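Local coordinates for protein dehydrogenase (PDB 3Q2I) that probably oxidises the sugar of UDP-N-acetylglucosaminuronic acid with NAD as cofactor, an early step toward diacetamido-dideoxy-mannuronic acid, at residues V163-P168 / P248-G253; R178-F183 / N219-D224; N190-Y195 / M240-L245. All blocks are in the same frame, centred on the assembly; numbering follows the deposited sequence. Where two conformers were deposited one is given.

Interaction 1: residues V163-P168 / P248-G253; sequences VFWTRP and PKNLEG. With HP7 ((2S,3S,4R,5R,6R)-5-acetamido-6-[[[(2R,3S,4R,5R)-5-(2,4-dioxopyrimidin-1-yl)-3,4-dihydroxy-oxolan-2-yl]methoxy-hydroxy-phosphoryl]oxy-hydroxy-phosphoryl]oxy-3,4-dihydroxy-oxane-2-carboxylic acid), chain C.
F164 O accepts two backbone bonds, from L251 N at 2.9 Å and from E252 N at 3.2 Å. L251 and E252 thus both face F164, which makes a classic beta bulge. F164 N answers with a bond to E252 O of 2.8 Å. V163 and G253 form the next, non-hydrogen-bonded antiparallel pair.

The F164 ring and the E252 chain run side by side, with ring and carboxylate planes 78° apart. E252 OE1 is bound by R265, S254 and N162. Beyond the bulge the N250 side chain makes the contact. Its OD1 accepts from T166 N at 2.8 Å. The N250 amide lies over one face of the W165 indole, the two planes only 9° apart. V163 CG1 covers the centre of the opposite face. W165 NE1 bonds to V269 O.

The UDP-sugar is held from both segments. N250 N donates to the uracil O4 of HP7 at 2.9 Å. R167 has CG anti to its carbonyl carbon (chi1 -62°) and bends at chi2 toward the ligand. R167 NE and NH1 both bond to carboxylate O'P of HP7, and NH1 also reaches ring oxygen O5'. R167 NH2 bonds to T166 O at 2.9 Å, in the guanidinium plane, which helps fix the rotation of the group. Water 1 joins R167 NH1, N250 ND2 and the phosphate oxygen O1A of HP7.

The pair sits at the ends of neighbouring antiparallel strands 156-164 and 252-259. Strand 237-243 flanks 156-164 on its other side, and L258 of the second subunit packs on F164.

Interaction 2: residues R178-F183 / N219-D224; sequences RGTWEF and NIEVED. With NAI (1,4-dihydronicotinamide adenine dinucleotide), chain B.
E221 has CG between its backbone N and carbonyl carbon (chi1 77°), and its chain then runs extended to the carboxylate. W181 has CG anti to its carbonyl carbon (chi1 -63°). These torsions bring the E221 carboxylate to the backbone N of W181 and lay the indole over the 221-222 backbone.

W181 N donates to E221 OE1 at 2.9 Å, from above the carboxylate plane. V222 CG1 lies over the six-membered ring of W181, 3.9 Å from its centroid, in a CH-pi contact. E221 CG makes an off-centre one with the five-membered ring. Y354 of the third subunit meets W181 edge-to-face. Two waters complete the link. Water 2, at the indole edge, joins W181 NE1 to E221 OE2. Water 3 joins E182 N to E221 OE1.

G179 O accepts from E221 N at 3.3 Å, nearly along the C=O axis, and weakly from V222 N. G179 has positive phi (83°), which favours glycine, and I220 CG2 packs close to it. T180 OG1 accepts from F183 N at 3.1 Å, an ST motif, and also bonds to W177 O. R178 NH1 donates to the NADH phosphate oxygen O1N at 2.9 Å.

Y339 of helix 325-344 also meets W181 edge-to-face and bonds to E223 OE2. Segment 178-183 lies in the loop between helices 169-173 and 187-191; segment 219-224 lies in the loop between strands 206-214 and 225-232.

Interaction 3: residues N190-Y195 / M240-L245; sequences NQASHY and MNVTML. With HP7 ((2S,3S,4R,5R,6R)-5-acetamido-6-[[[(2R,3S,4R,5R)-5-(2,4-dioxopyrimidin-1-yl)-3,4-dihydroxy-oxolan-2-yl]methoxy-hydroxy-phosphoryl]oxy-hydroxy-phosphoryl]oxy-3,4-dihydroxy-oxane-2-carboxylic acid), chain C.
A192 CB and Y195 CB both touch the terminal methyl of M240, each 3.7 Å from CE. A192 CB also meets V242 CG1, but V242 has two conformers and this contact, made by one of them, is less certain. At the other end Q191 CB lies 3.5 Å from M244 SD, and the two side chains pass at a slant. The contact between the segments is apolar and buried.

The M240 chain is extended, with CG anti to the backbone N (chi1 -178°), and this carries CE out to the helical segment. M244 bends at chi2 (-54°), which turns its sulfur toward Q191; chi3 then sets the methyl CE, also near Q191 CB.

A192 is the N-cap residue of helix 193-203. This break between two helices packs on strand 237-243 of the mixed sheet in the C-terminal alpha/beta domain. N190 and Q191, just before it, face the sugar of HP7. HP7 O4' donates to N190 OD1 at 2.6 Å, and HP7 O3' makes a weak bond to Q191 O.

N190 O accepts from S193 N and from S193 OG, and K106 NZ bonds to it too. D184 holds N190 ND2. H194 CD2 is 3.3 Å from HP7 O3', while H194 NE2 bonds to the nicotinamide amide oxygen of NADH. Behind the strand, N241 OD1 bonds to S239 OG of the second subunit.

In the fold
Interactions 1 and 3 are buried, touch each other and share the mixed sheet. V163 N bonds to N241 O, and R167 N to M244 O. Both also reach HP7: interaction 1 along the nucleotide and carboxylate, interaction 3 at the sugar hydroxyls. Interaction 2 is only partly buried and joins two loops. It meets interaction 3 through a backbone bond from M244 N to D224 O, but its nearest atoms are about 7 Å from interaction 1. Chemistry follows place. Backbone pairing and amide bonds hold 1, methyl and sulfur packing holds 3. Interaction 2 combines a backbone bond to G179 O, a glutamate carboxylate bound to an N-H, CH-pi packing on an indole and two waters, beside the third subunit.

Interaction 1: residues V163-P168 / P248-G253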
# COMPACT_ATOMS: atom_id res chain seq x y z
N VAL A 163 -6.47 5.75 -31.38
CA VAL A 163 -7.56 6.66 -31.83
C VAL A 163 -6.99 8.05 -31.70
O VAL A 163 -6.97 8.64 -30.61
CB VAL A 163 -8.84 6.48 -31.01
CG1 VAL A 163 -9.96 7.43 -31.58
CG2 VAL A 163 -9.30 5.00 -31.15
N PHE A 164 -6.54 8.57 -32.86
CA PHE A 164 -5.89 9.89 -32.89
C PHE A 164 -6.84 10.81 -33.68
O PHE A 164 -6.80 10.84 -34.90
CB PHE A 164 -4.53 9.81 -33.57
CG PHE A 164 -3.54 8.86 -32.90
CD1 PHE A 164 -3.58 8.67 -31.51
CD2 PHE A 164 -2.54 8.23 -33.61
CE1 PHE A 164 -2.66 7.83 -30.87
CE2 PHE A 164 -1.61 7.40 -32.96
CZ PHE A 164 -1.65 7.25 -31.58
N TRP A 165 -7.72 11.47 -32.95
CA TRP A 165 -8.82 12.22 -33.54
C TRP A 165 -8.79 13.68 -33.09
O TRP A 165 -7.91 14.13 -32.34
CB TRP A 165 -10.14 11.57 -33.12
CG TRP A 165 -10.50 10.31 -33.88
CD1 TRP A 165 -9.82 9.66 -34.91
CD2 TRP A 165 -11.70 9.57 -33.67
NE1 TRP A 165 -10.54 8.56 -35.32
CE2 TRP A 165 -11.68 8.46 -34.55
CE3 TRP A 165 -12.76 9.69 -32.76
CZ2 TRP A 165 -12.72 7.52 -34.58
CZ3 TRP A 165 -13.80 8.76 -32.80
CH2 TRP A 165 -13.77 7.67 -33.71
N THR A 166 -9.79 14.44 -33.53
CA THR A 166 -9.77 15.86 -33.26
C THR A 166 -11.11 16.36 -32.82
O THR A 166 -12.08 16.17 -33.56
CB THR A 166 -9.40 16.65 -34.54
OG1 THR A 166 -8.19 16.13 -35.08
CG2 THR A 166 -9.29 18.12 -34.20
N ARG A 167 -11.20 17.01 -31.66
CA ARG A 167 -12.45 17.60 -31.16
C ARG A 167 -12.07 18.96 -30.61
O ARG A 167 -11.26 19.08 -29.69
CB ARG A 167 -13.09 16.81 -30.01
CG ARG A 167 -13.51 15.41 -30.37
CD ARG A 167 -14.57 15.41 -31.45
NE ARG A 167 -15.09 14.07 -31.75
CZ ARG A 167 -14.59 13.28 -32.69
NH1 ARG A 167 -15.17 12.10 -32.89
NH2 ARG A 167 -13.54 13.64 -33.42
N PRO A 168 -12.59 20.04 -31.23
CA PRO A 168 -12.21 21.38 -30.79
C PRO A 168 -13.08 21.78 -29.59
O PRO A 168 -14.06 21.09 -29.30
CB PRO A 168 -12.57 22.25 -32.02
CG PRO A 168 -13.77 21.50 -32.61
CD PRO A 168 -13.39 20.05 -32.47
N PRO A 248 -4.25 18.33 -37.72
CA PRO A 248 -5.27 19.34 -37.49
C PRO A 248 -6.67 18.76 -37.66
O PRO A 248 -7.65 19.50 -37.49
CB PRO A 248 -5.04 20.30 -38.67
CG PRO A 248 -4.70 19.36 -39.75
CD PRO A 248 -3.97 18.16 -39.15
N LYS A 249 -6.75 17.47 -37.96
CA LYS A 249 -8.02 16.75 -38.07
C LYS A 249 -7.82 15.26 -37.77
O LYS A 249 -6.68 14.85 -37.53
CB LYS A 249 -8.60 16.93 -39.50
CG LYS A 249 -7.75 16.28 -40.57
CD LYS A 249 -8.31 16.62 -41.96
CE LYS A 249 -7.28 16.23 -42.99
NZ LYS A 249 -7.44 14.78 -43.19
N ASN A 250 -8.88 14.47 -37.81
CA ASN A 250 -8.78 13.04 -37.50
C ASN A 250 -7.69 12.39 -38.33
O ASN A 250 -7.62 12.55 -39.57
CB ASN A 250 -10.09 12.28 -37.74
CG ASN A 250 -11.14 12.50 -36.67
OD1 ASN A 250 -11.01 13.35 -35.77
ND2 ASN A 250 -12.21 11.70 -36.73
N LEU A 251 -6.83 11.62 -37.67
CA LEU A 251 -5.71 10.98 -38.33
C LEU A 251 -5.81 9.46 -38.41
O LEU A 251 -5.50 8.84 -39.44
CB LEU A 251 -4.40 11.38 -37.66
CG LEU A 251 -3.08 10.70 -38.08
CD1 LEU A 251 -2.72 11.10 -39.50
CD2 LEU A 251 -1.94 11.16 -37.17
N GLU A 252 -6.20 8.81 -37.32
CA GLU A 252 -6.03 7.36 -37.25
C GLU A 252 -7.03 6.72 -36.27
O GLU A 252 -7.33 7.28 -35.20
CB GLU A 252 -4.61 7.05 -36.73
CG GLU A 252 -4.34 5.58 -36.63
CD GLU A 252 -2.89 5.26 -36.25
OE1 GLU A 252 -2.62 4.11 -35.90
OE2 GLU A 252 -2.01 6.16 -36.31
N GLY A 253 -7.65 5.62 -36.72
CA GLY A 253 -8.45 4.73 -35.88
C GLY A 253 -7.96 3.37 -36.30
O GLY A 253 -8.29 2.88 -37.39
N1 HP7 C . -14.48 16.67 -35.65
C2 HP7 C . -13.49 17.53 -35.86
O2 HP7 C . -13.54 18.67 -35.33
N3 HP7 C . -12.45 17.23 -36.65
C4 HP7 C . -12.39 16.03 -37.25
O4 HP7 C . -11.43 15.82 -38.02
C5 HP7 C . -13.40 15.09 -37.04
C6 HP7 C . -14.47 15.46 -36.22
PA HP7 C . -17.85 12.85 -36.41
PB HP7 C . -19.21 10.55 -35.52
O'P HP7 C . -17.26 12.52 -30.87
O'Q HP7 C . -19.38 12.55 -30.26
C1' HP7 C . -17.76 9.57 -33.57
O1A HP7 C . -16.68 12.26 -37.17
O1B HP7 C . -18.41 9.76 -36.53
C1C HP7 C . -15.55 17.05 -34.72
C2' HP7 C . -17.75 8.22 -32.84
N2' HP7 C . -18.22 7.15 -33.72
O2A HP7 C . -19.08 13.37 -37.10
O2B HP7 C . -20.70 10.81 -35.68
C2C HP7 C . -16.71 17.78 -35.40
O2C HP7 C . -17.09 18.80 -34.47
C3' HP7 C . -18.64 8.27 -31.60
O3' HP7 C . -18.31 7.09 -30.82
O3A HP7 C . -18.37 11.88 -35.24
O3B HP7 C . -19.08 9.78 -34.09
C3C HP7 C . -17.81 16.73 -35.42
O3C HP7 C . -19.10 17.35 -35.34
C4' HP7 C . -18.34 9.51 -30.75
O4' HP7 C . -19.27 9.68 -29.67
C4C HP7 C . -17.55 15.88 -34.18
O4C HP7 C . -16.12 15.84 -34.21
C5' HP7 C . -18.57 10.73 -31.66
O5' HP7 C . -17.54 10.64 -32.65
C5C HP7 C . -18.07 14.48 -34.39
O5C HP7 C . -17.27 14.01 -35.47
C6' HP7 C . -18.41 12.02 -30.89
C7' HP7 C . -17.55 6.06 -34.08
O7' HP7 C . -16.44 5.70 -33.65
C8' HP7 C . -18.24 5.20 -35.12
O HOH W 1 -14.42 11.14 -35.45

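Interaction 2: residues R178-F183 / N219-D224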
# COMPACT_ATOMS: atom_id res chain seq x y z
N ARG A 178 -21.86 17.88 -22.04
CA ARG A 178 -20.70 17.31 -22.73
C ARG A 178 -19.45 17.69 -21.93
O ARG A 178 -19.35 18.79 -21.40
CB ARG A 178 -20.58 17.88 -24.15
CG ARG A 178 -21.69 17.33 -25.10
CD ARG A 178 -21.49 18.01 -26.45
NE ARG A 178 -22.58 17.64 -27.38
CZ ARG A 178 -22.72 16.45 -27.95
NH1 ARG A 178 -23.74 16.25 -28.81
NH2 ARG A 178 -21.90 15.43 -27.66
N GLY A 179 -18.54 16.72 -21.85
CA GLY A 179 -17.25 16.97 -21.20
C GLY A 179 -17.28 16.84 -19.70
O GLY A 179 -16.34 17.27 -19.03
N THR A 180 -18.34 16.26 -19.13
CA THR A 180 -18.54 16.14 -17.69
C THR A 180 -18.43 14.67 -17.29
O THR A 180 -18.74 13.75 -18.08
CB THR A 180 -19.95 16.62 -17.18
OG1 THR A 180 -21.00 15.77 -17.72
CG2 THR A 180 -20.20 18.05 -17.57
N TRP A 181 -17.89 14.39 -16.09
CA TRP A 181 -17.81 12.97 -15.70
C TRP A 181 -19.23 12.37 -15.57
O TRP A 181 -19.47 11.19 -15.88
CB TRP A 181 -17.10 12.76 -14.34
CG TRP A 181 -15.68 13.17 -14.31
CD1 TRP A 181 -15.12 14.20 -13.56
CD2 TRP A 181 -14.59 12.59 -15.04
NE1 TRP A 181 -13.77 14.28 -13.85
CE2 TRP A 181 -13.41 13.27 -14.68
CE3 TRP A 181 -14.49 11.53 -15.93
CZ2 TRP A 181 -12.17 12.95 -15.23
CZ3 TRP A 181 -13.27 11.20 -16.45
CH2 TRP A 181 -12.14 11.94 -16.14
N GLU A 182 -20.13 13.17 -15.01
CA GLU A 182 -21.43 12.61 -14.57
C GLU A 182 -22.23 12.23 -15.81
O GLU A 182 -22.94 11.20 -15.79
CB GLU A 182 -22.22 13.62 -13.74
CG GLU A 182 -23.58 13.08 -13.28
CD GLU A 182 -24.30 14.00 -12.26
OE1 GLU A 182 -25.26 13.47 -11.66
OE2 GLU A 182 -23.86 15.15 -12.05
N PHE A 183 -22.16 13.07 -16.84
CA PHE A 183 -23.04 12.85 -18.01
C PHE A 183 -22.40 12.33 -19.27
O PHE A 183 -23.08 11.83 -20.19
CB PHE A 183 -23.91 14.09 -18.31
CG PHE A 183 -24.80 14.46 -17.16
CD1 PHE A 183 -25.91 13.69 -16.83
CD2 PHE A 183 -24.46 15.52 -16.33
CE1 PHE A 183 -26.72 14.00 -15.73
CE2 PHE A 183 -25.24 15.81 -15.21
CZ PHE A 183 -26.38 15.06 -14.90
N ASN A 219 -11.00 22.81 -22.26
CA ASN A 219 -11.58 23.32 -21.04
C ASN A 219 -12.81 22.51 -20.66
O ASN A 219 -13.97 22.88 -20.92
CB ASN A 219 -11.91 24.81 -21.23
CG ASN A 219 -10.64 25.65 -21.33
OD1 ASN A 219 -9.73 25.50 -20.51
ND2 ASN A 219 -10.58 26.54 -22.32
N ILE A 220 -12.54 21.35 -20.06
CA ILE A 220 -13.53 20.34 -19.71
C ILE A 220 -12.92 19.61 -18.50
O ILE A 220 -11.75 19.76 -18.26
CB ILE A 220 -13.73 19.31 -20.81
CG1 ILE A 220 -12.40 18.65 -21.23
CG2 ILE A 220 -14.37 19.97 -22.04
CD1 ILE A 220 -12.53 17.72 -22.41
N GLU A 221 -13.73 18.84 -17.81
CA GLU A 221 -13.17 18.15 -16.64
C GLU A 221 -12.75 16.72 -16.95
O GLU A 221 -11.91 16.20 -16.24
CB GLU A 221 -14.15 18.25 -15.48
CG GLU A 221 -15.27 17.26 -15.68
CD GLU A 221 -16.17 17.21 -14.47
OE1 GLU A 221 -17.37 16.90 -14.68
OE2 GLU A 221 -15.64 17.47 -13.34
N VAL A 222 -13.25 16.13 -18.04
CA VAL A 222 -12.84 14.81 -18.50
C VAL A 222 -11.56 14.80 -19.35
O VAL A 222 -11.05 15.86 -19.74
CB VAL A 222 -13.98 14.10 -19.30
CG1 VAL A 222 -15.27 14.04 -18.44
CG2 VAL A 222 -14.20 14.81 -20.66
N GLU A 223 -10.96 13.64 -19.58
CA GLU A 223 -9.74 13.56 -20.36
C GLU A 223 -9.93 13.87 -21.82
O GLU A 223 -10.93 13.42 -22.42
CB GLU A 223 -9.00 12.23 -20.14
CG GLU A 223 -9.56 11.00 -20.93
CD GLU A 223 -10.86 10.39 -20.45
OE1 GLU A 223 -11.40 10.78 -19.40
OE2 GLU A 223 -11.39 9.47 -21.13
N ASP A 224 -8.99 14.61 -22.38
CA ASP A 224 -8.85 14.69 -23.82
C ASP A 224 -7.81 13.78 -24.42
O ASP A 224 -7.70 13.68 -25.65
CB ASP A 224 -8.71 16.16 -24.33
CG ASP A 224 -7.49 16.86 -23.74
OD1 ASP A 224 -6.48 16.18 -23.40
OD2 ASP A 224 -7.55 18.11 -23.66
PA NAI B . -27.38 15.87 -28.00
O1A NAI B . -26.98 16.86 -26.98
O2A NAI B . -27.33 16.27 -29.54
O5B NAI B . -28.84 15.30 -27.76
C5B NAI B . -29.36 15.77 -26.55
C4B NAI B . -30.86 15.53 -26.56
O4B NAI B . -31.39 15.02 -25.33
C3B NAI B . -31.21 17.02 -26.63
O3B NAI B . -32.14 17.27 -27.69
C2B NAI B . -31.65 17.38 -25.20
O2B NAI B . -32.58 18.46 -25.12
C1B NAI B . -32.30 16.03 -24.83
N9A NAI B . -32.54 15.87 -23.41
C8A NAI B . -31.66 16.17 -22.39
N7A NAI B . -32.21 15.81 -21.26
C5A NAI B . -33.41 15.18 -21.48
C6A NAI B . -34.42 14.62 -20.67
N6A NAI B . -34.31 14.56 -19.30
N1A NAI B . -35.52 14.13 -21.27
C2A NAI B . -35.64 14.19 -22.58
N3A NAI B . -34.74 14.71 -23.41
C4A NAI B . -33.62 15.24 -22.87
O3 NAI B . -26.46 14.59 -27.82
PN NAI B . -26.18 13.44 -28.82
O1N NAI B . -24.87 13.65 -29.53
O2N NAI B . -27.38 13.06 -29.73
O5D NAI B . -25.69 12.18 -27.93
C5D NAI B . -26.83 11.51 -27.43
C4D NAI B . -26.46 10.14 -26.86
O4D NAI B . -26.05 9.37 -28.00
C3D NAI B . -25.21 10.13 -25.95
O3D NAI B . -25.40 9.07 -25.01
C2D NAI B . -24.07 9.73 -26.89
O2D NAI B . -23.04 9.00 -26.23
C1D NAI B . -24.76 8.78 -27.92
N1N NAI B . -24.10 8.74 -29.20
C2N NAI B . -23.80 7.58 -29.74
C3N NAI B . -23.09 7.47 -30.94
C7N NAI B . -22.80 6.15 -31.55
O7N NAI B . -21.88 5.91 -32.31
N7N NAI B . -23.60 5.08 -31.27
C4N NAI B . -22.61 8.66 -31.51
C5N NAI B . -23.03 9.86 -30.96
C6N NAI B . -23.77 9.89 -29.80
O HOH W 2 -12.86 16.82 -12.54
O HOH W 3 -19.67 15.71 -13.50

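Interaction 3: residues N190-Y195 / M240-L245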
# COMPACT_ATOMS: atom_id res chain seq x y z
N ASN A 190 -16.52 8.33 -24.13
CA ASN A 190 -17.33 8.86 -25.25
C ASN A 190 -16.62 8.54 -26.57
O ASN A 190 -16.95 7.54 -27.22
CB ASN A 190 -17.58 10.36 -25.12
CG ASN A 190 -18.39 10.88 -26.32
OD1 ASN A 190 -18.28 10.30 -27.39
ND2 ASN A 190 -19.25 11.86 -26.13
N GLN A 191 -15.60 9.30 -26.93
CA GLN A 191 -15.21 9.33 -28.36
C GLN A 191 -14.69 8.02 -28.90
O GLN A 191 -15.11 7.54 -29.97
CB GLN A 191 -14.27 10.50 -28.67
CG GLN A 191 -14.96 11.86 -28.53
CD GLN A 191 -14.96 12.37 -27.10
OE1 GLN A 191 -14.08 12.06 -26.28
NE2 GLN A 191 -15.96 13.15 -26.76
N ALA A 192 -13.83 7.37 -28.13
CA ALA A 192 -13.25 6.12 -28.56
C ALA A 192 -13.95 4.85 -28.04
O ALA A 192 -13.35 3.77 -28.05
CB ALA A 192 -11.75 6.12 -28.17
N SER A 193 -15.17 4.95 -27.52
CA SER A 193 -15.79 3.81 -26.88
C SER A 193 -15.98 2.61 -27.80
O SER A 193 -15.95 1.49 -27.32
CB SER A 193 -17.10 4.17 -26.16
OG SER A 193 -17.96 4.72 -27.13
N HIS A 194 -16.15 2.83 -29.09
CA HIS A 194 -16.31 1.70 -30.03
C HIS A 194 -14.99 0.95 -30.23
O HIS A 194 -14.98 -0.13 -30.81
CB HIS A 194 -16.88 2.17 -31.39
CG HIS A 194 -18.28 2.71 -31.34
ND1 HIS A 194 -19.37 1.93 -31.04
CD2 HIS A 194 -18.78 3.92 -31.69
CE1 HIS A 194 -20.47 2.65 -31.10
NE2 HIS A 194 -20.15 3.87 -31.50
N TYR A 195 -13.88 1.58 -29.84
CA TYR A 195 -12.57 0.94 -29.91
C TYR A 195 -12.25 0.25 -28.59
O TYR A 195 -11.69 -0.84 -28.59
CB TYR A 195 -11.49 1.97 -30.28
CG TYR A 195 -11.67 2.54 -31.67
CD1 TYR A 195 -10.87 2.14 -32.74
CD2 TYR A 195 -12.63 3.52 -31.89
CE1 TYR A 195 -11.07 2.67 -34.01
CE2 TYR A 195 -12.84 4.05 -33.18
CZ TYR A 195 -12.05 3.60 -34.22
OH TYR A 195 -12.30 4.09 -35.51
N MET A 240 -3.81 0.82 -25.59
CA MET A 240 -4.70 1.68 -26.36
C MET A 240 -4.37 3.13 -26.06
O MET A 240 -4.22 3.51 -24.90
CB MET A 240 -6.15 1.40 -25.94
CG MET A 240 -7.04 2.28 -26.81
SD MET A 240 -8.78 1.80 -26.57
CE MET A 240 -9.59 3.17 -27.35
N ASN A 241 -4.18 3.91 -27.14
CA ASN A 241 -3.73 5.30 -27.02
C ASN A 241 -4.81 6.15 -27.67
O ASN A 241 -5.29 5.80 -28.77
CB ASN A 241 -2.48 5.51 -27.87
CG ASN A 241 -1.37 4.61 -27.44
OD1 ASN A 241 -0.97 4.61 -26.28
ND2 ASN A 241 -0.86 3.81 -28.37
N VAL A 242 -5.26 7.19 -26.99
CA VAL A 242 -6.30 8.04 -27.55
C VAL A 242 -5.96 9.52 -27.35
O VAL A 242 -5.52 9.92 -26.26
CB VAL A 242 -7.67 7.65 -26.97
CG1 VAL A 242 -7.93 6.17 -27.23
CG2 VAL A 242 -7.74 7.88 -25.45
N THR A 243 -6.22 10.37 -28.35
CA THR A 243 -6.27 11.79 -28.04
C THR A 243 -7.29 12.44 -28.95
O THR A 243 -7.50 11.91 -30.05
CB THR A 243 -4.93 12.54 -28.20
OG1 THR A 243 -5.07 13.91 -27.77
CG2 THR A 243 -4.37 12.36 -29.63
N MET A 244 -7.96 13.47 -28.45
CA MET A 244 -8.87 14.32 -29.26
C MET A 244 -8.14 15.60 -29.67
O MET A 244 -8.79 16.56 -30.12
CB MET A 244 -10.16 14.62 -28.49
CG MET A 244 -11.02 13.41 -28.21
SD MET A 244 -11.47 12.44 -29.66
CE MET A 244 -10.75 10.83 -29.34
N LEU A 245 -6.83 15.63 -29.53
CA LEU A 245 -6.10 16.90 -29.73
C LEU A 245 -5.25 16.82 -31.00
O LEU A 245 -4.30 17.60 -31.13
CB LEU A 245 -5.13 17.17 -28.57
CG LEU A 245 -5.82 17.22 -27.21
CD1 LEU A 245 -4.79 17.55 -26.13
CD2 LEU A 245 -7.01 18.19 -27.21
N1 HP7 C . -14.48 16.67 -35.65
C2 HP7 C . -13.49 17.53 -35.86
O2 HP7 C . -13.54 18.67 -35.33
N3 HP7 C . -12.45 17.23 -36.65
C4 HP7 C . -12.39 16.03 -37.25
O4 HP7 C . -11.43 15.82 -38.02
C5 HP7 C . -13.40 15.09 -37.04
C6 HP7 C . -14.47 15.46 -36.22
PA HP7 C . -17.85 12.85 -36.41
PB HP7 C . -19.21 10.55 -35.52
O'P HP7 C . -17.26 12.52 -30.87
O'Q HP7 C . -19.38 12.55 -30.26
C1' HP7 C . -17.76 9.57 -33.57
O1A HP7 C . -16.68 12.26 -37.17
O1B HP7 C . -18.41 9.76 -36.53
C1C HP7 C . -15.55 17.05 -34.72
C2' HP7 C . -17.75 8.22 -32.84
N2' HP7 C . -18.22 7.15 -33.72
O2A HP7 C . -19.08 13.37 -37.10
O2B HP7 C . -20.70 10.81 -35.68
C2C HP7 C . -16.71 17.78 -35.40
O2C HP7 C . -17.09 18.80 -34.47
C3' HP7 C . -18.64 8.27 -31.60
O3' HP7 C . -18.31 7.09 -30.82
O3A HP7 C . -18.37 11.88 -35.24
O3B HP7 C . -19.08 9.78 -34.09
C3C HP7 C . -17.81 16.73 -35.42
O3C HP7 C . -19.10 17.35 -35.34
C4' HP7 C . -18.34 9.51 -30.75
O4' HP7 C . -19.27 9.68 -29.67
C4C HP7 C . -17.55 15.88 -34.18
O4C HP7 C . -16.12 15.84 -34.21
C5' HP7 C . -18.57 10.73 -31.66
O5' HP7 C . -17.54 10.64 -32.65
C5C HP7 C . -18.07 14.48 -34.39
O5C HP7 C . -17.27 14.01 -35.47
C6' HP7 C . -18.41 12.02 -30.89
C7' HP7 C . -17.55 6.06 -34.08
O7' HP7 C . -16.44 5.70 -33.65
C8' HP7 C . -18.24 5.20 -35.12